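Local coordinates for toluene, o-xylene monooxygenase oxygenase subunit (Pseudomonas stutzeri, PDB 2INC), which forms part of the oxygenase component of a bacterial monooxygenase that probably hydroxylates aromatic hydrocarbons such as toluene and o-xylene, at residues S58-D63 with W206-A211; W65-D70 with V265-E270. All coordinates share one frame; numbering follows the deposited sequence.

Contact 1 of 2, residues S58-D63 with W206-A211; sequences SPLKHD and WDWGEA
Leu60 and Ser58 both approach the indole of Trp208 obliquely, Leu60 at the six-membered ring and Ser58 at the pyrrole side. Leu60 CD2 lies 3.7 Å from Trp208 CH2, its side chain crossing the indole at about a right angle, while Ser58 CB packs at the same distance from Trp208 CD1. At the edge of the indole, in its plane, a water accepts from Trp208 NE1 and donates to Leu60 O, so the buried N-H is satisfied through the loop backbone. Trp65 meets the same indole edge-to-face.

The second flat group is the carboxylate of Asp207, the N-cap residue of helix 208-237 in this ferritin-like, all-helical fold. Ser58 OG, anti to its own backbone N (chi1 179°), donates to the syn lone pair of Asp207 OD2 at 2.8 Å. Glu210 N reaches the anti side of that oxygen at 3.1 Å, 19° out of the carboxylate plane, and Gly209 N adds a weak bond. A short acid suits this place: it can turn back onto the amides of the first turn, where the positive end of the helix dipole would probably stabilise its charge, and still take a serine hydroxyl from the loop. Pro59 CD meets Asp207 OD1 tip to tip. A CB on Gly209 would point at the loop and crowd Leu60 CB and Ser58 OG; without one, Gly209 CA lies 4.0 Å from Leu60 CD2. Leu60, branched and apolar, is also touched by Leu278 of helix 274-299 and Ala268 of helix 241-268.

Contact 2 of 2, residues W65-D70 with V265-E270; sequences WNAFRD and VKMALE
Met267 reaches Phe68 and Trp65 with a fully extended side chain: CG stands anti to the backbone N (chi1 173°), and the chain stays extended beyond it, carrying the sulfur and methyl out from helix 241-268 to the loop. Phe68 CG is likewise anti to its backbone N (chi1 177°), and the ring presents its edge to the sulfur. Met267 SD lies 5.3 Å from the centroid of the Phe68 ring, 82° off its normal, and 3.6 Å from Phe68 CB. Against Trp65 the same sulfur sits obliquely, while Met267 CE touches the chain at its base, 3.8 Å from Trp65 CA, and the indole at CE3. The methyl also meets Ala67 CB at 4.0 Å. One unbranched, flexible and polarisable side chain thus touches three loop residues at once, a task to which methionine is well fitted.

Farther along the indole, Ala268 CB comes to its edge near the ring plane, 4.2 Å from Trp65 CH2; this small residue lets the broad ring lie close beside the helix. No hydrogen bond joins the two segments. Several polar groups of the loop are instead bonded within it: Phe68 N bonds to Trp65 O, closing the short 3-10 turn 65-67. Arg69 NH2 donates to Asn66 O at 2.7 Å, on a lone pair, and to Phe68 O at 2.9 Å from above the carbonyl plane, both acceptors lying in the guanidinium plane. Phe68 O has a further partner in Thr143 OG1. Ile144 of helix 142-172 and Leu264 of helix 241-268 pack on Trp65 and Phe68 as well. The sulfur beside two aromatic rings makes two Met-aromatic contacts, joining the loop between helices 46-56 and 76-99 to the C-terminal part of helix 241-268 in a ferritin-like bundle.

Both contacts are largely buried, each with one exposed residue, Pro59 and Ala67, and both seat one long loop, between helices 46-56 and 76-99, on helix ends: contact 1 uses the start of helix 208-237, contact 2 the C-terminal part of helix 241-268, the next helix in the chain. Their chemistry follows these places. The helix start offers backbone amides and draws a polar capping network with apolar packing beside it; the later helix offers apolar side chains and is met by sulfur, methyl and aromatic packing alone. The two join directly. His62 CE1 packs 3.6 Å from Met267 CE, and His62 NE2 probably hydrogen-bonds Glu270 OE1, a polar link, although no hydrogen bond crosses contact 2.

Contact 1 of 2, residues S58-D63 with W206-A211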
ATOM      1  N   SER B  58       0.689 -44.023   6.103  1.00 38.42           N
ATOM      2  CA  SER B  58      -0.438 -43.818   7.001  1.00 38.95           C
ATOM      3  C   SER B  58      -1.609 -44.643   6.470  1.00 39.51           C
ATOM      4  O   SER B  58      -1.829 -44.679   5.258  1.00 40.45           O
ATOM      5  CB  SER B  58      -0.842 -42.350   7.062  1.00 37.99           C
ATOM      6  OG  SER B  58      -1.946 -42.173   7.930  1.00 37.28           O
ATOM      7  N   PRO B  59      -2.350 -45.316   7.376  1.00 39.96           N
ATOM      8  CA  PRO B  59      -3.593 -45.995   6.945  1.00 40.52           C
ATOM      9  C   PRO B  59      -4.699 -45.076   6.456  1.00 40.84           C
ATOM     10  O   PRO B  59      -5.662 -45.554   5.833  1.00 40.23           O
ATOM     11  CB  PRO B  59      -4.057 -46.736   8.209  1.00 40.83           C
ATOM     12  CG  PRO B  59      -3.336 -46.074   9.341  1.00 41.18           C
ATOM     13  CD  PRO B  59      -2.047 -45.539   8.798  1.00 37.91           C
ATOM     14  N   LEU B  60      -4.615 -43.775   6.766  1.00 40.68           N
ATOM     15  CA  LEU B  60      -5.558 -42.807   6.190  1.00 40.17           C
ATOM     16  C   LEU B  60      -5.160 -42.479   4.746  1.00 40.65           C
ATOM     17  O   LEU B  60      -4.164 -41.799   4.505  1.00 39.77           O
ATOM     18  CB  LEU B  60      -5.583 -41.531   7.035  1.00 40.09           C
ATOM     19  CG  LEU B  60      -6.696 -40.539   6.707  1.00 39.98           C
ATOM     20  CD1 LEU B  60      -8.056 -41.110   7.162  1.00 38.44           C
ATOM     21  CD2 LEU B  60      -6.432 -39.195   7.442  1.00 38.49           C
ATOM     22  N   LYS B  61      -5.959 -42.921   3.780  1.00 40.14           N
ATOM     23  CA  LYS B  61      -5.507 -42.946   2.397  1.00 40.44           C
ATOM     24  C   LYS B  61      -6.353 -42.116   1.465  1.00 39.24           C
ATOM     25  O   LYS B  61      -7.539 -41.999   1.666  1.00 38.53           O
ATOM     26  CB  LYS B  61      -5.420 -44.391   1.889  1.00 40.70           C
ATOM     27  CG  LYS B  61      -4.232 -45.140   2.443  1.00 43.82           C
ATOM     28  CD  LYS B  61      -4.364 -46.598   2.108  1.00 49.41           C
ATOM     29  CE  LYS B  61      -3.604 -47.433   3.100  1.00 51.40           C
ATOM     30  NZ  LYS B  61      -3.771 -48.865   2.750  1.00 55.82           N
ATOM     31  N   HIS B  62      -5.715 -41.515   0.453  1.00 40.02           N
ATOM     32  CA  HIS B  62      -6.430 -40.842  -0.633  1.00 40.39           C
ATOM     33  C   HIS B  62      -5.509 -40.809  -1.844  1.00 41.81           C
ATOM     34  O   HIS B  62      -4.293 -40.756  -1.680  1.00 43.23           O
ATOM     35  CB  HIS B  62      -6.826 -39.432  -0.228  1.00 40.12           C
ATOM     36  CG  HIS B  62      -7.951 -38.865  -1.021  1.00 38.54           C
ATOM     37  ND1 HIS B  62      -7.794 -38.409  -2.311  1.00 40.94           N
ATOM     38  CD2 HIS B  62      -9.252 -38.683  -0.717  1.00 40.68           C
ATOM     39  CE1 HIS B  62      -8.948 -37.952  -2.764  1.00 37.11           C
ATOM     40  NE2 HIS B  62      -9.850 -38.105  -1.815  1.00 36.90           N
ATOM     41  N   ASP B  63      -6.036 -40.856  -3.056  1.00 41.95           N
ATOM     42  CA  ASP B  63      -5.110 -40.857  -4.204  1.00 43.82           C
ATOM     43  C   ASP B  63      -4.716 -39.458  -4.610  1.00 42.65           C
ATOM     44  O   ASP B  63      -3.830 -39.303  -5.423  1.00 42.04           O
ATOM     45  CB  ASP B  63      -5.683 -41.511  -5.470  1.00 45.27           C
ATOM     46  CG  ASP B  63      -6.159 -42.926  -5.266  1.00 51.85           C
ATOM     47  OD1 ASP B  63      -7.015 -43.368  -6.091  1.00 60.30           O
ATOM     48  OD2 ASP B  63      -5.696 -43.615  -4.334  1.00 59.82           O
ATOM     49  N   TRP B 206       3.030 -39.957  15.642  1.00 33.76           N
ATOM     50  CA  TRP B 206       3.766 -39.343  14.529  1.00 34.07           C
ATOM     51  C   TRP B 206       3.115 -39.517  13.157  1.00 34.64           C
ATOM     52  O   TRP B 206       3.405 -38.767  12.216  1.00 34.17           O
ATOM     53  CB  TRP B 206       5.216 -39.832  14.461  1.00 33.59           C
ATOM     54  CG  TRP B 206       5.971 -39.787  15.717  1.00 31.69           C
ATOM     55  CD1 TRP B 206       6.556 -40.855  16.347  1.00 34.17           C
ATOM     56  CD2 TRP B 206       6.332 -38.623  16.472  1.00 33.61           C
ATOM     57  NE1 TRP B 206       7.247 -40.427  17.462  1.00 31.91           N
ATOM     58  CE2 TRP B 206       7.127 -39.061  17.559  1.00 31.99           C
ATOM     59  CE3 TRP B 206       6.078 -37.244  16.318  1.00 33.41           C
ATOM     60  CZ2 TRP B 206       7.641 -38.185  18.509  1.00 31.23           C
ATOM     61  CZ3 TRP B 206       6.581 -36.370  17.244  1.00 31.82           C
ATOM     62  CH2 TRP B 206       7.372 -36.849  18.345  1.00 31.97           C
ATOM     63  N   ASP B 207       2.234 -40.503  13.047  1.00 34.75           N
ATOM     64  CA  ASP B 207       1.519 -40.734  11.815  1.00 33.84           C
ATOM     65  C   ASP B 207       0.677 -39.508  11.526  1.00 33.79           C
ATOM     66  O   ASP B 207      -0.020 -39.033  12.417  1.00 34.21           O
ATOM     67  CB  ASP B 207       0.642 -41.938  12.004  1.00 34.61           C
ATOM     68  CG  ASP B 207      -0.121 -42.276  10.771  1.00 37.14           C
ATOM     69  OD1 ASP B 207       0.315 -43.195  10.060  1.00 41.85           O
ATOM     70  OD2 ASP B 207      -1.118 -41.596  10.490  1.00 38.49           O
ATOM     71  N   TRP B 208       0.717 -38.986  10.304  1.00 32.72           N
ATOM     72  CA  TRP B 208       0.046 -37.707  10.074  1.00 33.22           C
ATOM     73  C   TRP B 208      -1.436 -37.771  10.393  1.00 33.96           C
ATOM     74  O   TRP B 208      -1.997 -36.824  11.014  1.00 34.24           O
ATOM     75  CB  TRP B 208       0.323 -37.147   8.674  1.00 32.16           C
ATOM     76  CG  TRP B 208      -0.584 -37.660   7.563  1.00 33.34           C
ATOM     77  CD1 TRP B 208      -0.377 -38.724   6.784  1.00 35.01           C
ATOM     78  CD2 TRP B 208      -1.851 -37.111   7.182  1.00 31.75           C
ATOM     79  NE1 TRP B 208      -1.431 -38.882   5.893  1.00 33.79           N
ATOM     80  CE2 TRP B 208      -2.346 -37.897   6.131  1.00 33.55           C
ATOM     81  CE3 TRP B 208      -2.593 -36.006   7.616  1.00 28.99           C
ATOM     82  CZ2 TRP B 208      -3.551 -37.614   5.484  1.00 33.56           C
ATOM     83  CZ3 TRP B 208      -3.828 -35.731   6.991  1.00 35.18           C
ATOM     84  CH2 TRP B 208      -4.291 -36.552   5.951  1.00 33.87           C
ATOM     85  N   GLY B 209      -2.069 -38.886   9.995  1.00 32.80           N
ATOM     86  CA  GLY B 209      -3.535 -39.036  10.170  1.00 33.65           C
ATOM     87  C   GLY B 209      -3.887 -39.235  11.632  1.00 33.39           C
ATOM     88  O   GLY B 209      -4.875 -38.709  12.127  1.00 35.01           O
ATOM     89  N   GLU B 210      -3.080 -39.996  12.342  1.00 34.36           N
ATOM     90  CA  GLU B 210      -3.268 -40.089  13.796  1.00 34.32           C
ATOM     91  C   GLU B 210      -3.059 -38.767  14.509  1.00 34.35           C
ATOM     92  O   GLU B 210      -3.778 -38.453  15.483  1.00 32.66           O
ATOM     93  CB  GLU B 210      -2.368 -41.130  14.437  1.00 33.39           C
ATOM     94  CG  GLU B 210      -2.977 -41.496  15.788  1.00 37.36           C
ATOM     95  CD  GLU B 210      -2.260 -42.614  16.518  1.00 44.88           C
ATOM     96  OE1 GLU B 210      -1.212 -43.089  16.031  1.00 43.73           O
ATOM     97  OE2 GLU B 210      -2.781 -43.016  17.587  1.00 44.29           O
ATOM     98  N   ALA B 211      -2.055 -38.008  14.067  1.00 33.69           N
ATOM     99  CA  ALA B 211      -1.757 -36.695  14.669  1.00 33.54           C
ATOM    100  C   ALA B 211      -2.898 -35.755  14.490  1.00 34.15           C
ATOM    101  O   ALA B 211      -3.331 -35.101  15.443  1.00 34.87           O
ATOM    102  CB  ALA B 211      -0.449 -36.084  14.071  1.00 32.89           C
TER
HETATM  103  O   HOH W   1      -1.934 -40.796   3.551  1.00 38.82           O

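Contact 2 of 2, residues W65-D70 with V265-E270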
ATOM      1  N   TRP B  65      -4.415 -36.132  -2.309  1.00 36.97           N
ATOM      2  CA  TRP B  65      -4.595 -35.247  -1.158  1.00 35.19           C
ATOM      3  C   TRP B  65      -4.434 -33.793  -1.558  1.00 35.55           C
ATOM      4  O   TRP B  65      -4.923 -32.892  -0.865  1.00 34.73           O
ATOM      5  CB  TRP B  65      -3.569 -35.558  -0.079  1.00 34.55           C
ATOM      6  CG  TRP B  65      -3.878 -36.801   0.746  1.00 36.31           C
ATOM      7  CD1 TRP B  65      -3.100 -37.914   0.865  1.00 36.71           C
ATOM      8  CD2 TRP B  65      -5.028 -37.020   1.574  1.00 37.66           C
ATOM      9  NE1 TRP B  65      -3.693 -38.829   1.713  1.00 36.63           N
ATOM     10  CE2 TRP B  65      -4.868 -38.301   2.177  1.00 37.58           C
ATOM     11  CE3 TRP B  65      -6.175 -36.261   1.874  1.00 37.36           C
ATOM     12  CZ2 TRP B  65      -5.812 -38.847   3.031  1.00 37.49           C
ATOM     13  CZ3 TRP B  65      -7.129 -36.816   2.744  1.00 36.78           C
ATOM     14  CH2 TRP B  65      -6.929 -38.109   3.303  1.00 35.31           C
ATOM     15  N   ASN B  66      -3.748 -33.546  -2.668  1.00 34.97           N
ATOM     16  CA  ASN B  66      -3.687 -32.168  -3.215  1.00 35.44           C
ATOM     17  C   ASN B  66      -5.001 -31.515  -3.619  1.00 35.84           C
ATOM     18  O   ASN B  66      -5.034 -30.288  -3.737  1.00 36.03           O
ATOM     19  CB  ASN B  66      -2.670 -32.003  -4.348  1.00 33.42           C
ATOM     20  CG  ASN B  66      -1.195 -31.867  -3.831  1.00 38.13           C
ATOM     21  OD1 ASN B  66      -0.853 -31.029  -2.974  1.00 34.75           O
ATOM     22  ND2 ASN B  66      -0.336 -32.660  -4.414  1.00 36.33           N
ATOM     23  N   ALA B  67      -6.059 -32.320  -3.835  1.00 35.84           N
ATOM     24  CA  ALA B  67      -7.394 -31.790  -4.074  1.00 37.30           C
ATOM     25  C   ALA B  67      -8.027 -31.088  -2.854  1.00 36.58           C
ATOM     26  O   ALA B  67      -9.013 -30.391  -3.001  1.00 35.60           O
ATOM     27  CB  ALA B  67      -8.343 -32.869  -4.591  1.00 37.34           C
ATOM     28  N   PHE B  68      -7.462 -31.260  -1.669  1.00 35.23           N
ATOM     29  CA  PHE B  68      -8.041 -30.645  -0.495  1.00 34.53           C
ATOM     30  C   PHE B  68      -8.043 -29.124  -0.591  1.00 35.41           C
ATOM     31  O   PHE B  68      -7.064 -28.512  -1.037  1.00 34.17           O
ATOM     32  CB  PHE B  68      -7.260 -31.050   0.781  1.00 35.75           C
ATOM     33  CG  PHE B  68      -7.785 -30.380   2.038  1.00 36.98           C
ATOM     34  CD1 PHE B  68      -9.017 -30.765   2.582  1.00 36.23           C
ATOM     35  CD2 PHE B  68      -7.081 -29.319   2.648  1.00 35.14           C
ATOM     36  CE1 PHE B  68      -9.549 -30.114   3.726  1.00 34.34           C
ATOM     37  CE2 PHE B  68      -7.591 -28.692   3.797  1.00 36.44           C
ATOM     38  CZ  PHE B  68      -8.799 -29.073   4.339  1.00 35.10           C
ATOM     39  N   ARG B  69      -9.146 -28.517  -0.143  1.00 36.18           N
ATOM     40  CA  ARG B  69      -9.315 -27.072  -0.152  1.00 36.40           C
ATOM     41  C   ARG B  69      -9.821 -26.635   1.225  1.00 37.28           C
ATOM     42  O   ARG B  69     -10.839 -27.139   1.693  1.00 36.97           O
ATOM     43  CB  ARG B  69     -10.304 -26.642  -1.265  1.00 37.32           C
ATOM     44  CG  ARG B  69      -9.906 -27.076  -2.682  1.00 38.13           C
ATOM     45  CD  ARG B  69      -8.733 -26.206  -3.162  1.00 35.80           C
ATOM     46  NE  ARG B  69      -8.260 -26.539  -4.533  1.00 35.88           N
ATOM     47  CZ  ARG B  69      -7.291 -27.414  -4.812  1.00 34.93           C
ATOM     48  NH1 ARG B  69      -6.928 -27.621  -6.076  1.00 39.34           N
ATOM     49  NH2 ARG B  69      -6.664 -28.098  -3.867  1.00 34.55           N
ATOM     50  N   ASP B  70      -9.108 -25.702   1.874  1.00 36.46           N
ATOM     51  CA  ASP B  70      -9.577 -25.012   3.095  1.00 37.12           C
ATOM     52  C   ASP B  70     -10.896 -24.307   2.802  1.00 37.72           C
ATOM     53  O   ASP B  70     -10.929 -23.444   1.919  1.00 37.15           O
ATOM     54  CB  ASP B  70      -8.562 -23.931   3.499  1.00 36.37           C
ATOM     55  CG  ASP B  70      -8.977 -23.133   4.738  1.00 40.79           C
ATOM     56  OD1 ASP B  70      -8.223 -22.184   5.138  1.00 37.64           O
ATOM     57  OD2 ASP B  70     -10.022 -23.470   5.350  1.00 42.53           O
ATOM     58  N   VAL B 265     -11.991 -34.458   7.009  1.00 39.60           N
ATOM     59  CA  VAL B 265     -12.635 -35.743   7.307  1.00 40.35           C
ATOM     60  C   VAL B 265     -13.603 -36.028   6.149  1.00 40.76           C
ATOM     61  O   VAL B 265     -13.643 -37.168   5.622  1.00 41.80           O
ATOM     62  CB  VAL B 265     -13.362 -35.709   8.635  1.00 40.43           C
ATOM     63  CG1 VAL B 265     -14.418 -36.864   8.718  1.00 40.69           C
ATOM     64  CG2 VAL B 265     -12.358 -35.789   9.781  1.00 39.21           C
ATOM     65  N   LYS B 266     -14.333 -34.996   5.720  1.00 40.97           N
ATOM     66  CA  LYS B 266     -15.241 -35.157   4.593  1.00 40.87           C
ATOM     67  C   LYS B 266     -14.525 -35.768   3.400  1.00 41.55           C
ATOM     68  O   LYS B 266     -15.001 -36.751   2.765  1.00 40.65           O
ATOM     69  CB  LYS B 266     -15.871 -33.826   4.202  1.00 41.62           C
ATOM     70  CG  LYS B 266     -16.930 -33.969   3.120  1.00 42.42           C
ATOM     71  CD  LYS B 266     -17.652 -32.699   2.897  1.00 45.37           C
ATOM     72  CE  LYS B 266     -18.568 -32.833   1.703  1.00 50.51           C
ATOM     73  NZ  LYS B 266     -19.000 -31.492   1.184  1.00 55.25           N
ATOM     74  N   MET B 267     -13.393 -35.158   3.046  1.00 40.97           N
ATOM     75  CA  MET B 267     -12.629 -35.651   1.922  1.00 41.40           C
ATOM     76  C   MET B 267     -12.165 -37.082   2.157  1.00 41.26           C
ATOM     77  O   MET B 267     -12.274 -37.911   1.269  1.00 42.40           O
ATOM     78  CB  MET B 267     -11.461 -34.718   1.632  1.00 40.36           C
ATOM     79  CG  MET B 267     -10.554 -35.266   0.581  1.00 40.72           C
ATOM     80  SD  MET B 267      -9.258 -34.055   0.314  1.00 42.85           S
ATOM     81  CE  MET B 267      -8.400 -34.787  -1.061  1.00 41.74           C
ATOM     82  N   ALA B 268     -11.636 -37.381   3.343  1.00 40.94           N
ATOM     83  CA  ALA B 268     -11.203 -38.723   3.671  1.00 40.96           C
ATOM     84  C   ALA B 268     -12.321 -39.763   3.476  1.00 42.94           C
ATOM     85  O   ALA B 268     -12.065 -40.855   2.977  1.00 42.84           O
ATOM     86  CB  ALA B 268     -10.647 -38.779   5.101  1.00 40.44           C
ATOM     87  N   LEU B 269     -13.554 -39.398   3.830  1.00 44.37           N
ATOM     88  CA  LEU B 269     -14.711 -40.320   3.709  1.00 46.45           C
ATOM     89  C   LEU B 269     -15.083 -40.635   2.253  1.00 47.53           C
ATOM     90  O   LEU B 269     -15.921 -41.487   2.018  1.00 49.39           O
ATOM     91  CB  LEU B 269     -15.925 -39.771   4.448  1.00 45.85           C
ATOM     92  CG  LEU B 269     -15.766 -39.607   5.962  1.00 46.23           C
ATOM     93  CD1 LEU B 269     -17.161 -39.381   6.627  1.00 45.32           C
ATOM     94  CD2 LEU B 269     -15.077 -40.763   6.569  1.00 43.22           C
ATOM     95  N   GLU B 270     -14.469 -39.966   1.284  1.00 48.76           N
ATOM     96  CA  GLU B 270     -14.666 -40.316  -0.130  1.00 50.14           C
ATOM     97  C   GLU B 270     -14.097 -41.697  -0.465  1.00 51.07           C
ATOM     98  O   GLU B 270     -14.550 -42.348  -1.406  1.00 52.23           O
ATOM     99  CB  GLU B 270     -14.033 -39.286  -1.063  1.00 50.63           C
ATOM    100  CG  GLU B 270     -14.637 -37.885  -1.054  1.00 49.68           C
ATOM    101  CD  GLU B 270     -13.722 -36.896  -1.776  1.00 51.13           C
ATOM    102  OE1 GLU B 270     -12.644 -37.319  -2.268  1.00 51.98           O
ATOM    103  OE2 GLU B 270     -14.078 -35.698  -1.855  1.00 54.07           O
TER